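Local structure of chromosome-partitioning protein ParB (Caulobacter vibrioides NA1000, 6S6H) at residues B[19-24]-B[57-62]. The protein takes part in chromosome partition by binding DNA at the origin of replication, here the centromeric parS site, through its helix-turn-helix domain. Numbering follows the deposited sequence.
Sequences NVLEEA and RLLALP. With nucleotides of chain D.
L59 and L58, in the 3-10 turn that follows helix 49-57, pack against A24, L21 and V20 on the first turns of helix 20-34. L59 can be followed outward. Its CB leads to CG, set anti to the carbonyl carbon (chi1 -65°), and CG lies 3.6 Å from A24 CB. Beyond the branch, CD1 rests beside the same methyl and the carbonyl carbon of A24, while CD2 approaches L21 O at 3.6 Å and faces L21 CD2 more loosely. The small methyl of A24 suits a place where the branch of L59 lies close against the helix. L58 meets the same L21 methyl: its CB lies 3.8 Å from L21 CD2, and its CD1 reaches V20 CG2 at 3.6 Å, each pair of side chains crossing at about a right angle. V20 CG2 stands anti to its own backbone N, and the beta-branched side chain offers CG1 to L58 as a second, more distant methyl. Helix 63-71 also touches L21, and A79 of helix 76-81 touches L58.

The helix start is secured by a capping box: E22 N donates to N19 OD1 (2.9 Å), and N19 N donates to E22 OE1 (3.1 Å). Asn suits the N-cap and Glu the third helix position, where amides lack carbonyls from a preceding turn. On the other segment R57 sets out from its CA away from helix 20-34, and its NE donates to OP2 of DT5 of chain D (2.6 Å). N54 OD1 accepts from R57 NH1, which probably helps to orient the guanidinium. No hydrogen bond joins the two segments; their link is van der Waals packing, mostly of aliphatic carbons, and the neighbouring arginine grips the parS backbone, so apolar packing and phosphate binding fall to adjacent residues.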
loop_
_atom_site.group_PDB
_atom_site.type_symbol
_atom_site.label_atom_id
_atom_site.label_comp_id
_atom_site.label_asym_id
_atom_site.label_seq_id
_atom_site.Cartn_x
_atom_site.Cartn_y
_atom_site.Cartn_z
ATOM N N ASN B 19 11.087 -2.384 7.182
ATOM C CA ASN B 19 10.968 -1.662 5.890
ATOM C C ASN B 19 10.986 -2.715 4.773
ATOM O O ASN B 19 11.332 -3.874 5.053
ATOM C CB ASN B 19 12.023 -0.557 5.753
ATOM C CG ASN B 19 13.442 -1.062 5.597
ATOM O OD1 ASN B 19 13.696 -2.037 4.894
ATOM N ND2 ASN B 19 14.384 -0.378 6.224
ATOM N N VAL B 20 10.608 -2.328 3.555
ATOM C CA VAL B 20 10.371 -3.266 2.417
ATOM C C VAL B 20 11.642 -4.081 2.126
ATOM O O VAL B 20 11.500 -5.269 1.783
ATOM C CB VAL B 20 9.864 -2.515 1.170
ATOM C CG1 VAL B 20 10.923 -1.598 0.577
ATOM C CG2 VAL B 20 9.333 -3.474 0.116
ATOM N N LEU B 21 12.830 -3.477 2.251
ATOM C CA LEU B 21 14.128 -4.136 1.927
ATOM C C LEU B 21 14.498 -5.152 3.017
ATOM O O LEU B 21 15.111 -6.183 2.672
ATOM C CB LEU B 21 15.220 -3.074 1.767
ATOM C CG LEU B 21 15.089 -2.182 0.534
ATOM C CD1 LEU B 21 16.142 -1.085 0.547
ATOM C CD2 LEU B 21 15.181 -2.997 -0.750
ATOM N N GLU B 22 14.155 -4.871 4.276
ATOM C CA GLU B 22 14.374 -5.797 5.418
ATOM C C GLU B 22 13.468 -7.024 5.244
ATOM O O GLU B 22 13.930 -8.145 5.538
ATOM C CB GLU B 22 14.130 -5.084 6.750
ATOM C CG GLU B 22 15.234 -4.104 7.111
ATOM C CD GLU B 22 14.913 -3.163 8.259
ATOM O OE1 GLU B 22 13.724 -3.015 8.587
ATOM O OE2 GLU B 22 15.854 -2.570 8.813
ATOM N N GLU B 23 12.235 -6.815 4.768
ATOM C CA GLU B 23 11.262 -7.899 4.462
ATOM C C GLU B 23 11.802 -8.759 3.315
ATOM O O GLU B 23 11.694 -9.999 3.406
ATOM C CB GLU B 23 9.894 -7.324 4.091
ATOM C CG GLU B 23 9.189 -6.664 5.259
ATOM C CD GLU B 23 7.741 -6.283 5.007
ATOM O OE1 GLU B 23 7.161 -5.587 5.869
ATOM O OE2 GLU B 23 7.204 -6.685 3.956
ATOM N N ALA B 24 12.355 -8.120 2.281
ATOM C CA ALA B 24 12.942 -8.774 1.087
ATOM C C ALA B 24 14.056 -9.738 1.511
ATOM O O ALA B 24 13.958 -10.938 1.180
ATOM C CB ALA B 24 13.459 -7.727 0.133
ATOM N N ARG B 57 13.171 -8.709 -5.555
ATOM C CA ARG B 57 13.827 -8.065 -6.731
ATOM C C ARG B 57 14.441 -6.712 -6.336
ATOM O O ARG B 57 15.465 -6.336 -6.944
ATOM C CB ARG B 57 12.830 -7.871 -7.880
ATOM C CG ARG B 57 12.630 -9.107 -8.746
ATOM C CD ARG B 57 11.670 -8.861 -9.895
ATOM N NE ARG B 57 12.148 -7.788 -10.763
ATOM C CZ ARG B 57 11.461 -6.703 -11.123
ATOM N NH1 ARG B 57 10.212 -6.520 -10.724
ATOM N NH2 ARG B 57 12.038 -5.801 -11.900
ATOM N N LEU B 58 13.847 -6.016 -5.357
ATOM C CA LEU B 58 14.278 -4.669 -4.885
ATOM C C LEU B 58 15.702 -4.720 -4.314
ATOM O O LEU B 58 16.358 -3.662 -4.306
ATOM C CB LEU B 58 13.302 -4.159 -3.818
ATOM C CG LEU B 58 11.875 -3.885 -4.288
ATOM C CD1 LEU B 58 10.987 -3.526 -3.107
ATOM C CD2 LEU B 58 11.842 -2.784 -5.338
ATOM N N LEU B 59 16.155 -5.885 -3.837
ATOM C CA LEU B 59 17.517 -6.068 -3.263
ATOM C C LEU B 59 18.583 -5.901 -4.355
ATOM O O LEU B 59 19.726 -5.575 -3.996
ATOM C CB LEU B 59 17.618 -7.447 -2.608
ATOM C CG LEU B 59 16.728 -7.665 -1.385
ATOM C CD1 LEU B 59 16.715 -9.135 -0.993
ATOM C CD2 LEU B 59 17.179 -6.801 -0.214
ATOM N N ALA B 60 18.225 -6.109 -5.628
ATOM C CA ALA B 60 19.124 -5.987 -6.800
ATOM C C ALA B 60 19.350 -4.514 -7.174
ATOM O O ALA B 60 20.273 -4.249 -7.957
ATOM C CB ALA B 60 18.556 -6.761 -7.966
ATOM N N LEU B 61 18.541 -3.585 -6.658
ATOM C CA LEU B 61 18.657 -2.131 -6.964
ATOM C C LEU B 61 20.004 -1.608 -6.474
ATOM O O LEU B 61 20.505 -2.060 -5.449
ATOM C CB LEU B 61 17.515 -1.366 -6.287
ATOM C CG LEU B 61 16.134 -1.545 -6.913
ATOM C CD1 LEU B 61 15.048 -1.044 -5.976
ATOM C CD2 LEU B 61 16.052 -0.833 -8.250
ATOM N N PRO B 62 20.616 -0.623 -7.175
ATOM C CA PRO B 62 21.814 0.054 -6.672
ATOM C C PRO B 62 21.595 0.632 -5.265
ATOM O O PRO B 62 20.480 0.985 -4.955
ATOM C CB PRO B 62 22.050 1.187 -7.682
ATOM C CG PRO B 62 21.379 0.706 -8.957
ATOM C CD PRO B 62 20.193 -0.112 -8.490
ATOM P P DT D 5 13.990 -8.807 -13.727
ATOM O OP1 DT D 5 15.057 -8.294 -14.626
ATOM O OP2 DT D 5 14.121 -8.613 -12.256
ATOM O "O5'" DT D 5 12.589 -8.201 -14.189
ATOM C "C5'" DT D 5 12.208 -8.268 -15.570
ATOM C "C4'" DT D 5 10.748 -7.929 -15.761
ATOM O "O4'" DT D 5 9.893 -8.853 -15.063
ATOM C "C3'" DT D 5 10.296 -6.537 -15.307
ATOM O "O3'" DT D 5 10.246 -5.692 -16.463
ATOM C "C2'" DT D 5 8.917 -6.773 -14.701
ATOM C "C1'" DT D 5 8.629 -8.228 -15.033
ATOM N N1 DT D 5 7.773 -8.967 -14.087
ATOM C C2 DT D 5 6.472 -9.212 -14.462
ATOM O O2 DT D 5 5.999 -8.821 -15.515
ATOM N N3 DT D 5 5.737 -9.922 -13.545
ATOM C C4 DT D 5 6.166 -10.406 -12.325
ATOM O O4 DT D 5 5.391 -11.034 -11.608
ATOM C C5 DT D 5 7.546 -10.121 -12.000
ATOM C C7 DT D 5 8.100 -10.608 -10.698
ATOM C C6 DT D 5 8.271 -9.428 -12.888
#